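Local coordinates for protein galactose-1-phosphate uridylyltransferase (Pyrobaculum aerophilum str. IM2, PDB 6K9Z) that probably transfers the uridylyl group of UDP-glucose to a hexose 1-phosphate, and carries bound zinc, iron(III) and UDP, at residues Glu69-Arg74 with Ile145-Pro150; Arg188-Phe193 with Ile206-His211; Gly129-Val134 with Pro244-Met249. The protein carries 1 engineered substitution. One frame throughout, in Å; residues are numbered along the deposited sequence.

Contact 1. Residues Glu69-Arg74 with Ile145-Pro150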
loop_
_atom_site.group_PDB
_atom_site.type_symbol
_atom_site.label_atom_id
_atom_site.label_comp_id
_atom_site.label_asym_id
_atom_site.label_seq_id
_atom_site.Cartn_x
_atom_site.Cartn_y
_atom_site.Cartn_z
ATOM N N GLU A 69 5.645 -16.875 12.773
ATOM C CA GLU A 69 7.074 -16.905 12.391
ATOM C C GLU A 69 7.699 -15.556 12.711
ATOM O O GLU A 69 7.149 -14.520 12.283
ATOM C CB GLU A 69 7.253 -17.218 10.913
ATOM C CG GLU A 69 6.802 -18.635 10.581
ATOM C CD GLU A 69 6.981 -18.931 9.100
ATOM O OE1 GLU A 69 8.145 -19.177 8.676
ATOM O OE2 GLU A 69 5.982 -18.801 8.360
ATOM N N VAL A 70 8.832 -15.572 13.406
ATOM C CA VAL A 70 9.581 -14.316 13.689
ATOM C C VAL A 70 11.040 -14.570 13.303
ATOM O O VAL A 70 11.524 -15.689 13.537
ATOM C CB VAL A 70 9.422 -13.868 15.153
ATOM C CG1 VAL A 70 10.140 -12.556 15.415
ATOM C CG2 VAL A 70 7.955 -13.747 15.524
ATOM N N ILE A 71 11.692 -13.588 12.688
ATOM C CA ILE A 71 13.114 -13.776 12.285
ATOM C C ILE A 71 13.929 -12.582 12.784
ATOM O O ILE A 71 13.360 -11.486 12.940
ATOM C CB ILE A 71 13.248 -13.979 10.764
ATOM C CG1 ILE A 71 12.811 -12.744 9.977
ATOM C CG2 ILE A 71 12.505 -15.225 10.310
ATOM C CD1 ILE A 71 13.288 -12.749 8.547
ATOM N N PRO A 72 15.224 -12.797 13.010
ATOM C CA PRO A 72 16.072 -11.716 13.498
ATOM C C PRO A 72 16.112 -10.567 12.479
ATOM O O PRO A 72 16.176 -10.819 11.299
ATOM C CB PRO A 72 17.456 -12.360 13.656
ATOM C CG PRO A 72 17.139 -13.801 13.944
ATOM C CD PRO A 72 15.933 -14.078 13.071
ATOM N N ALA A 73 16.047 -9.342 12.993
ATOM C CA ALA A 73 16.103 -8.082 12.209
ATOM C C ALA A 73 17.556 -7.805 11.846
ATOM O O ALA A 73 18.125 -6.741 12.172
ATOM C CB ALA A 73 15.485 -6.970 12.982
ATOM N N ARG A 74 18.142 -8.746 11.118
ATOM C CA ARG A 74 19.573 -8.734 10.752
ATOM C C ARG A 74 19.753 -8.046 9.392
ATOM O O ARG A 74 19.164 -8.520 8.400
ATOM C CB ARG A 74 20.098 -10.174 10.693
ATOM C CG ARG A 74 21.551 -10.322 10.285
ATOM C CD ARG A 74 22.487 -9.456 11.081
ATOM N NE ARG A 74 23.891 -9.626 10.692
ATOM C CZ ARG A 74 24.654 -10.629 11.078
ATOM N NH1 ARG A 74 24.160 -11.557 11.875
ATOM N NH2 ARG A 74 25.902 -10.714 10.669
ATOM N N ILE A 145 19.255 -3.146 3.684
ATOM C CA ILE A 145 19.887 -4.452 3.374
ATOM C C ILE A 145 19.199 -5.444 4.311
ATOM O O ILE A 145 19.313 -5.287 5.525
ATOM C CB ILE A 145 21.416 -4.373 3.588
ATOM C CG1 ILE A 145 22.030 -3.313 2.663
ATOM C CG2 ILE A 145 22.033 -5.713 3.324
ATOM C CD1 ILE A 145 23.481 -3.033 2.843
ATOM N N LEU A 146 18.447 -6.360 3.737
ATOM C CA LEU A 146 17.485 -7.180 4.482
ATOM C C LEU A 146 17.828 -8.660 4.439
ATOM O O LEU A 146 18.359 -9.163 3.440
ATOM C CB LEU A 146 16.108 -6.980 3.859
ATOM C CG LEU A 146 15.562 -5.550 3.866
ATOM C CD1 LEU A 146 14.472 -5.440 2.817
ATOM C CD2 LEU A 146 15.090 -5.199 5.251
ATOM N N PRO A 147 17.355 -9.406 5.450
ATOM C CA PRO A 147 17.496 -10.855 5.474
ATOM C C PRO A 147 16.384 -11.605 4.727
ATOM O O PRO A 147 16.434 -12.828 4.763
ATOM C CB PRO A 147 17.421 -11.159 6.983
ATOM C CG PRO A 147 16.434 -10.130 7.483
ATOM C CD PRO A 147 16.689 -8.892 6.662
ATOM N N VAL A 148 15.413 -10.877 4.158
ATOM C CA VAL A 148 14.204 -11.403 3.476
ATOM C C VAL A 148 14.084 -10.638 2.175
ATOM O O VAL A 148 14.593 -9.491 2.063
ATOM C CB VAL A 148 12.925 -11.230 4.326
ATOM C CG1 VAL A 148 12.885 -12.160 5.513
ATOM C CG2 VAL A 148 12.749 -9.807 4.750
ATOM N N VAL A 149 13.404 -11.227 1.222
ATOM C CA VAL A 149 13.038 -10.541 -0.035
ATOM C C VAL A 149 11.751 -9.774 0.221
ATOM O O VAL A 149 10.772 -10.307 0.761
ATOM C CB VAL A 149 12.866 -11.529 -1.191
ATOM C CG1 VAL A 149 12.400 -10.833 -2.448
ATOM C CG2 VAL A 149 14.141 -12.308 -1.434
ATOM N N PRO A 150 11.716 -8.490 -0.101
ATOM C CA PRO A 150 10.461 -7.749 0.056
ATOM C C PRO A 150 9.272 -8.408 -0.646
ATOM O O PRO A 150 9.404 -8.854 -1.802
ATOM C CB PRO A 150 10.797 -6.432 -0.610
ATOM C CG PRO A 150 12.293 -6.266 -0.422
ATOM C CD PRO A 150 12.837 -7.676 -0.595
#
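P147 packs its ring against the R74 carbonyl, and this is the close part of the meeting between 69-74 and 145-150. CD is the nearest of the ring carbons, 3.0 Å from R74 O, with CG and CB of P147 a little farther from the same oxygen. The chain gets there through an inverse gamma turn centred on A73, whose weak R74 N to P72 O bond is 2.9 Å long. The turn also leaves P72 O 3.9 Å from P147 CG. Toward I71 the packing is apolar and slacker: I71 CD1 stands 4.2 Å from P147 CG. In I71, chi1 64° sets CG1 between the backbone N and the carbonyl carbon, and CD1 continues from it to P147. I71 CD1 also turns to V148 CG1, but the modelled separation is too short to be trusted. Strand 2-5 backs this side, with I3 touching both I71 and P147. The looser side belongs to R74, whose side chain leads away from 145-150 to a long, weak ion pair with E57. Exposed P72 borders the same side. No hydrogen bond links the segments. P147, at the centre, has no N-H to offer the R74 carbonyl, and the small three-stranded sheet meets the end of strand 140-146 through carbon packed on carbon and on carbonyl oxygen.

Contact 2. Residues Arg188-Phe193 with Ile206-His211; sequences RNWKAF and IYPKRH. With ZN (zinc ion), chain D.
N189 O is gripped by two donors: K209 N, 2.9 Å from N189 O in a nearly straight bond (167°), and a water that also accepts from R210 N. The amide donor stands above the carbonyl plane, 46° out of it. N189 also uses its side chain: OD1 takes a 2.8 Å bond from R210 NH1, bent to 142°, while ND2 turns to D225. The hydrogen-bonded pair K191 and Y207 exchanges two backbone bonds, K191 N to Y207 O and Y207 N to K191 O. W190 and P208 form a non-hydrogen-bonded pair on the face shared with A192 and I206. There P208 CB sits over the six-membered ring of W190, 3.8 Å from its centroid, in a CH-pi contact; W190 CE3 meets I206 CG2 at 3.8 Å. An alanine at W190 would probably leave P208 and I206 facing a gap and the E222 carbonyl without its indole N-H. On the other face the F193 and Y207 rings run nearly parallel but slid apart, with F193 CE2 3.6 Å from Y207 CD1. The K209 and K191 side chains cross at about a right angle, K209 CE touching K191 CG, and their ammonium groups part, K191 NZ to the backbone carbonyl of E179 and K209 NZ to that of N187. Beyond the strand H211 ND1 binds zinc, completed by C170, C173 and H264. Helix 220-240 covers the W190 face of this antiparallel hairpin, helix 171-178 the F193 and Y207 face, while strand 183-186 flanks 190-193 and strand 266-271 flanks 202-208.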
loop_
_atom_site.group_PDB
_atom_site.type_symbol
_atom_site.label_atom_id
_atom_site.label_comp_id
_atom_site.label_asym_id
_atom_site.label_seq_id
_atom_site.Cartn_x
_atom_site.Cartn_y
_atom_site.Cartn_z
ATOM N N ARG A 188 20.071 5.736 -25.132
ATOM C CA ARG A 188 20.665 4.524 -25.741
ATOM C C ARG A 188 20.495 3.339 -24.813
ATOM O O ARG A 188 20.565 2.243 -25.364
ATOM C CB ARG A 188 22.150 4.726 -26.034
ATOM C CG ARG A 188 22.369 5.721 -27.155
ATOM C CD ARG A 188 23.813 6.033 -27.366
ATOM N NE ARG A 188 23.939 6.854 -28.551
ATOM C CZ ARG A 188 25.068 7.044 -29.202
ATOM N NH1 ARG A 188 26.175 6.519 -28.712
ATOM N NH2 ARG A 188 25.116 7.749 -30.330
ATOM N N ASN A 189 20.342 3.538 -23.495
ATOM C CA ASN A 189 20.445 2.386 -22.556
ATOM C C ASN A 189 19.156 2.181 -21.751
ATOM O O ASN A 189 19.087 1.119 -21.069
ATOM C CB ASN A 189 21.669 2.474 -21.659
ATOM C CG ASN A 189 22.927 2.073 -22.413
ATOM O OD1 ASN A 189 22.981 0.939 -22.873
ATOM N ND2 ASN A 189 23.926 2.944 -22.555
ATOM N N TRP A 190 18.219 3.121 -21.789
ATOM C CA TRP A 190 17.022 3.119 -20.883
ATOM C C TRP A 190 15.749 3.521 -21.632
ATOM O O TRP A 190 15.809 4.303 -22.595
ATOM C CB TRP A 190 17.247 3.994 -19.663
ATOM C CG TRP A 190 18.416 3.522 -18.862
ATOM C CD1 TRP A 190 19.723 3.859 -19.069
ATOM C CD2 TRP A 190 18.402 2.604 -17.753
ATOM N NE1 TRP A 190 20.524 3.195 -18.189
ATOM C CE2 TRP A 190 19.750 2.451 -17.342
ATOM C CE3 TRP A 190 17.386 2.045 -16.959
ATOM C CZ2 TRP A 190 20.102 1.647 -16.257
ATOM C CZ3 TRP A 190 17.740 1.224 -15.912
ATOM C CH2 TRP A 190 19.078 1.038 -15.567
ATOM N N LYS A 191 14.636 2.894 -21.243
ATOM C CA LYS A 191 13.292 3.302 -21.664
ATOM C C LYS A 191 12.496 3.614 -20.389
ATOM O O LYS A 191 12.475 2.771 -19.457
ATOM C CB LYS A 191 12.580 2.139 -22.357
ATOM C CG LYS A 191 12.876 1.950 -23.792
ATOM C CD LYS A 191 11.626 1.238 -24.442
ATOM C CE LYS A 191 11.726 1.178 -25.923
ATOM N NZ LYS A 191 10.575 0.457 -26.502
ATOM N N ALA A 192 11.825 4.748 -20.382
ATOM C CA ALA A 192 10.878 5.166 -19.333
ATOM C C ALA A 192 9.475 5.234 -19.944
ATOM O O ALA A 192 9.310 5.900 -20.962
ATOM C CB ALA A 192 11.313 6.534 -18.877
ATOM N N PHE A 193 8.516 4.525 -19.380
ATOM C CA PHE A 193 7.160 4.395 -19.957
ATOM C C PHE A 193 6.172 4.328 -18.803
ATOM O O PHE A 193 6.520 3.894 -17.691
ATOM C CB PHE A 193 7.063 3.204 -20.923
ATOM C CG PHE A 193 7.367 1.870 -20.289
ATOM C CD1 PHE A 193 6.369 1.132 -19.685
ATOM C CD2 PHE A 193 8.666 1.368 -20.263
ATOM C CE1 PHE A 193 6.644 -0.090 -19.105
ATOM C CE2 PHE A 193 8.935 0.160 -19.633
ATOM C CZ PHE A 193 7.915 -0.583 -19.094
ATOM N N ILE A 206 11.259 2.690 -15.287
ATOM C CA ILE A 206 12.500 2.972 -16.041
ATOM C C ILE A 206 13.248 1.634 -16.095
ATOM O O ILE A 206 13.762 1.138 -15.042
ATOM C CB ILE A 206 13.284 4.142 -15.446
ATOM C CG1 ILE A 206 12.383 5.392 -15.345
ATOM C CG2 ILE A 206 14.553 4.436 -16.239
ATOM C CD1 ILE A 206 13.049 6.643 -14.788
ATOM N N TYR A 207 13.417 1.126 -17.305
ATOM C CA TYR A 207 14.062 -0.189 -17.531
ATOM C C TYR A 207 15.290 -0.051 -18.395
ATOM O O TYR A 207 15.318 0.757 -19.331
ATOM C CB TYR A 207 13.170 -1.159 -18.292
ATOM C CG TYR A 207 12.181 -1.946 -17.472
ATOM C CD1 TYR A 207 10.931 -1.432 -17.140
ATOM C CD2 TYR A 207 12.445 -3.259 -17.145
ATOM C CE1 TYR A 207 10.004 -2.203 -16.450
ATOM C CE2 TYR A 207 11.543 -4.032 -16.457
ATOM C CZ TYR A 207 10.307 -3.519 -16.123
ATOM O OH TYR A 207 9.437 -4.333 -15.446
ATOM N N PRO A 208 16.320 -0.867 -18.130
ATOM C CA PRO A 208 17.453 -0.929 -19.050
ATOM C C PRO A 208 17.027 -1.724 -20.292
ATOM O O PRO A 208 16.247 -2.698 -20.211
ATOM C CB PRO A 208 18.524 -1.644 -18.215
ATOM C CG PRO A 208 17.725 -2.596 -17.332
ATOM C CD PRO A 208 16.412 -1.867 -17.062
ATOM N N LYS A 209 17.536 -1.280 -21.449
ATOM C CA LYS A 209 17.216 -1.932 -22.733
ATOM C C LYS A 209 17.931 -3.290 -22.786
ATOM O O LYS A 209 17.414 -4.173 -23.450
ATOM C CB LYS A 209 17.631 -1.008 -23.876
ATOM C CG LYS A 209 16.661 0.147 -24.085
ATOM C CD LYS A 209 17.173 1.204 -25.061
ATOM C CE LYS A 209 16.080 2.163 -25.483
ATOM N NZ LYS A 209 16.494 2.994 -26.645
ATOM N N ARG A 210 19.120 -3.391 -22.205
ATOM C CA ARG A 210 19.823 -4.679 -22.049
ATOM C C ARG A 210 19.258 -5.377 -20.820
ATOM O O ARG A 210 18.931 -4.683 -19.864
ATOM C CB ARG A 210 21.342 -4.485 -22.011
ATOM C CG ARG A 210 21.933 -4.336 -23.406
ATOM C CD ARG A 210 23.446 -4.267 -23.316
ATOM N NE ARG A 210 23.712 -2.888 -22.922
ATOM C CZ ARG A 210 24.899 -2.288 -22.926
ATOM N NH1 ARG A 210 24.976 -1.015 -22.569
ATOM N NH2 ARG A 210 25.988 -2.962 -23.276
ATOM N N HIS A 211 19.104 -6.690 -20.895
ATOM C CA HIS A 211 18.650 -7.476 -19.712
ATOM C C HIS A 211 19.722 -7.349 -18.637
ATOM O O HIS A 211 20.850 -7.872 -18.818
ATOM C CB HIS A 211 18.380 -8.942 -20.055
ATOM C CG HIS A 211 17.870 -9.720 -18.879
ATOM N ND1 HIS A 211 16.497 -9.869 -18.605
ATOM C CD2 HIS A 211 18.551 -10.359 -17.889
ATOM C CE1 HIS A 211 16.395 -10.648 -17.510
ATOM N NE2 HIS A 211 17.632 -10.941 -17.052
HETATM ZN ZN ZN D . 14.786 -9.036 -19.438
HETATM O O HOH W 1 20.822 -1.215 -20.971
#

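Contact 3. Residues Gly129-Val134 with Pro244-Met249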
loop_
_atom_site.group_PDB
_atom_site.type_symbol
_atom_site.label_atom_id
_atom_site.label_comp_id
_atom_site.label_asym_id
_atom_site.label_seq_id
_atom_site.Cartn_x
_atom_site.Cartn_y
_atom_site.Cartn_z
ATOM N N GLY A 129 8.602 14.634 -0.631
ATOM C CA GLY A 129 7.450 15.514 -0.433
ATOM C C GLY A 129 6.947 15.496 1.001
ATOM O O GLY A 129 6.696 14.424 1.574
ATOM N N LYS A 130 6.736 16.674 1.561
ATOM C CA LYS A 130 6.137 16.785 2.914
ATOM C C LYS A 130 4.768 16.054 2.922
ATOM O O LYS A 130 4.389 15.468 3.977
ATOM C CB LYS A 130 6.009 18.265 3.285
ATOM C CG LYS A 130 7.355 18.937 3.520
ATOM C CD LYS A 130 7.314 20.445 3.779
ATOM C CE LYS A 130 8.703 21.077 3.731
ATOM N NZ LYS A 130 8.710 22.426 4.351
ATOM N N GLU A 131 4.043 16.095 1.803
ATOM C CA GLU A 131 2.648 15.563 1.751
ATOM C C GLU A 131 2.610 14.041 1.934
ATOM O O GLU A 131 1.505 13.581 2.250
ATOM C CB GLU A 131 1.942 15.966 0.453
ATOM C CG GLU A 131 1.493 17.388 0.468
ATOM C CD GLU A 131 1.008 17.883 -0.878
ATOM O OE1 GLU A 131 1.853 18.055 -1.723
ATOM O OE2 GLU A 131 -0.229 18.073 -1.045
ATOM N N ILE A 132 3.737 13.323 1.788
ATOM C CA ILE A 132 3.857 11.841 1.984
ATOM C C ILE A 132 4.813 11.516 3.142
ATOM O O ILE A 132 5.247 10.379 3.244
ATOM C CB ILE A 132 4.173 11.106 0.674
ATOM C CG1 ILE A 132 5.564 11.453 0.142
ATOM C CG2 ILE A 132 3.024 11.354 -0.323
ATOM C CD1 ILE A 132 6.168 10.376 -0.702
ATOM N N GLY A 133 5.024 12.483 4.029
ATOM C CA GLY A 133 5.580 12.259 5.379
ATOM C C GLY A 133 7.058 12.588 5.454
ATOM O O GLY A 133 7.649 12.328 6.487
ATOM N N VAL A 134 7.646 13.174 4.405
ATOM C CA VAL A 134 9.083 13.550 4.452
ATOM C C VAL A 134 9.217 14.941 5.075
ATOM O O VAL A 134 9.084 15.950 4.326
ATOM C CB VAL A 134 9.766 13.495 3.082
ATOM C CG1 VAL A 134 11.277 13.656 3.254
ATOM C CG2 VAL A 134 9.410 12.199 2.387
ATOM N N PRO A 244 5.690 21.220 -8.016
ATOM C CA PRO A 244 6.368 19.959 -7.724
ATOM C C PRO A 244 5.382 18.960 -7.122
ATOM O O PRO A 244 4.504 19.320 -6.375
ATOM C CB PRO A 244 7.472 20.314 -6.736
ATOM C CG PRO A 244 7.679 21.799 -7.016
ATOM C CD PRO A 244 6.284 22.331 -7.265
ATOM N N MET A 245 5.554 17.710 -7.528
ATOM C CA MET A 245 4.698 16.567 -7.149
ATOM C C MET A 245 5.459 15.698 -6.150
ATOM O O MET A 245 6.610 15.302 -6.388
ATOM C CB MET A 245 4.430 15.726 -8.400
ATOM C CG MET A 245 3.408 14.743 -8.196
ATOM S SD MET A 245 3.143 13.702 -9.612
ATOM C CE MET A 245 2.634 14.870 -10.869
ATOM N N PRO A 246 4.827 15.316 -5.035
ATOM C CA PRO A 246 5.419 14.303 -4.171
ATOM C C PRO A 246 5.465 12.996 -4.949
ATOM O O PRO A 246 4.557 12.655 -5.759
ATOM C CB PRO A 246 4.487 14.225 -2.959
ATOM C CG PRO A 246 3.172 14.794 -3.490
ATOM C CD PRO A 246 3.524 15.794 -4.566
ATOM N N TYR A 247 6.495 12.206 -4.686
ATOM C CA TYR A 247 6.598 10.901 -5.365
ATOM C C TYR A 247 7.387 9.923 -4.498
ATOM O O TYR A 247 8.113 10.324 -3.530
ATOM C CB TYR A 247 7.263 11.020 -6.741
ATOM C CG TYR A 247 8.712 11.418 -6.702
ATOM C CD1 TYR A 247 9.685 10.465 -6.506
ATOM C CD2 TYR A 247 9.096 12.733 -6.838
ATOM C CE1 TYR A 247 11.027 10.792 -6.432
ATOM C CE2 TYR A 247 10.438 13.087 -6.770
ATOM C CZ TYR A 247 11.390 12.116 -6.538
ATOM O OH TYR A 247 12.708 12.435 -6.414
ATOM N N ILE A 248 7.255 8.667 -4.915
ATOM C CA ILE A 248 7.946 7.497 -4.354
ATOM C C ILE A 248 8.744 6.909 -5.500
ATOM O O ILE A 248 8.201 6.780 -6.593
ATOM C CB ILE A 248 6.936 6.504 -3.810
ATOM C CG1 ILE A 248 6.238 7.112 -2.590
ATOM C CG2 ILE A 248 7.590 5.177 -3.543
ATOM C CD1 ILE A 248 4.813 6.704 -2.449
ATOM N N MET A 249 9.977 6.552 -5.228
ATOM C CA MET A 249 10.790 5.775 -6.199
ATOM C C MET A 249 11.373 4.535 -5.531
ATOM O O MET A 249 11.804 4.635 -4.388
ATOM C CB MET A 249 11.922 6.624 -6.751
ATOM C CG MET A 249 12.794 5.828 -7.704
ATOM S SD MET A 249 13.798 6.946 -8.721
ATOM C CE MET A 249 15.043 7.344 -7.504
#
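I132 and P246 carry the apolar part of this contact. I132 CG2 reaches P246 CB at 4.2 Å, and the other branch of the isoleucine ends with CD1 3.8 Å from I248 CG1. In I132, chi1 67° puts CG1 between the backbone N and the carbonyl carbon and CG2 beside the N; CD1 continues beyond CG1 to I248. Backbone packing comes next: G129 CA is 4.1 Å from P246 CB, and a beta carbon on G129 would clash with the proline as well as with the preceding carbonyl. The loop is held by its own bonds, since G129 O accepts I132 N and V134 N from opposite faces of its plane. Mixed polar and apolar approaches complete the account: I132 CD1 rests 3.4 Å from Y247 O, and E131 OE1 lies 3.9 Å from P246 CG while its hydrogen bond goes to Y273. G284 of the second subunit packs on I248. Without a hydrogen bond between the segments, shape fits a loop of the N-terminal family domain to the start of a strand of the C-terminal one, through proline ring, bare glycine and isoleucine branches, where strands 121-128 and 247-252 are neighbours in one sheet.

All three contacts reach one nine-stranded antiparallel sheet. Contact 1 lies at the end of strand 140-146, contact 3 joins the N-terminal and C-terminal family domains at its middle, and contact 2 is a hairpin in the C-terminal domain. Centres of contacts 1 and 2 are about 30 Å apart; contacts 2 and 3 come within about 6 Å at their nearest atoms. UDP is about 9 Å from the L146 side chain and about 10 Å from that of I132; strand 140-146 begins at F140, the engineered residue at the predicted catalytic position. Contact 2 supplies the zinc ligand H211, and the side chain of Y207 lies about 5 Å from the iron(III) bound by E156, H252, H266 and E268.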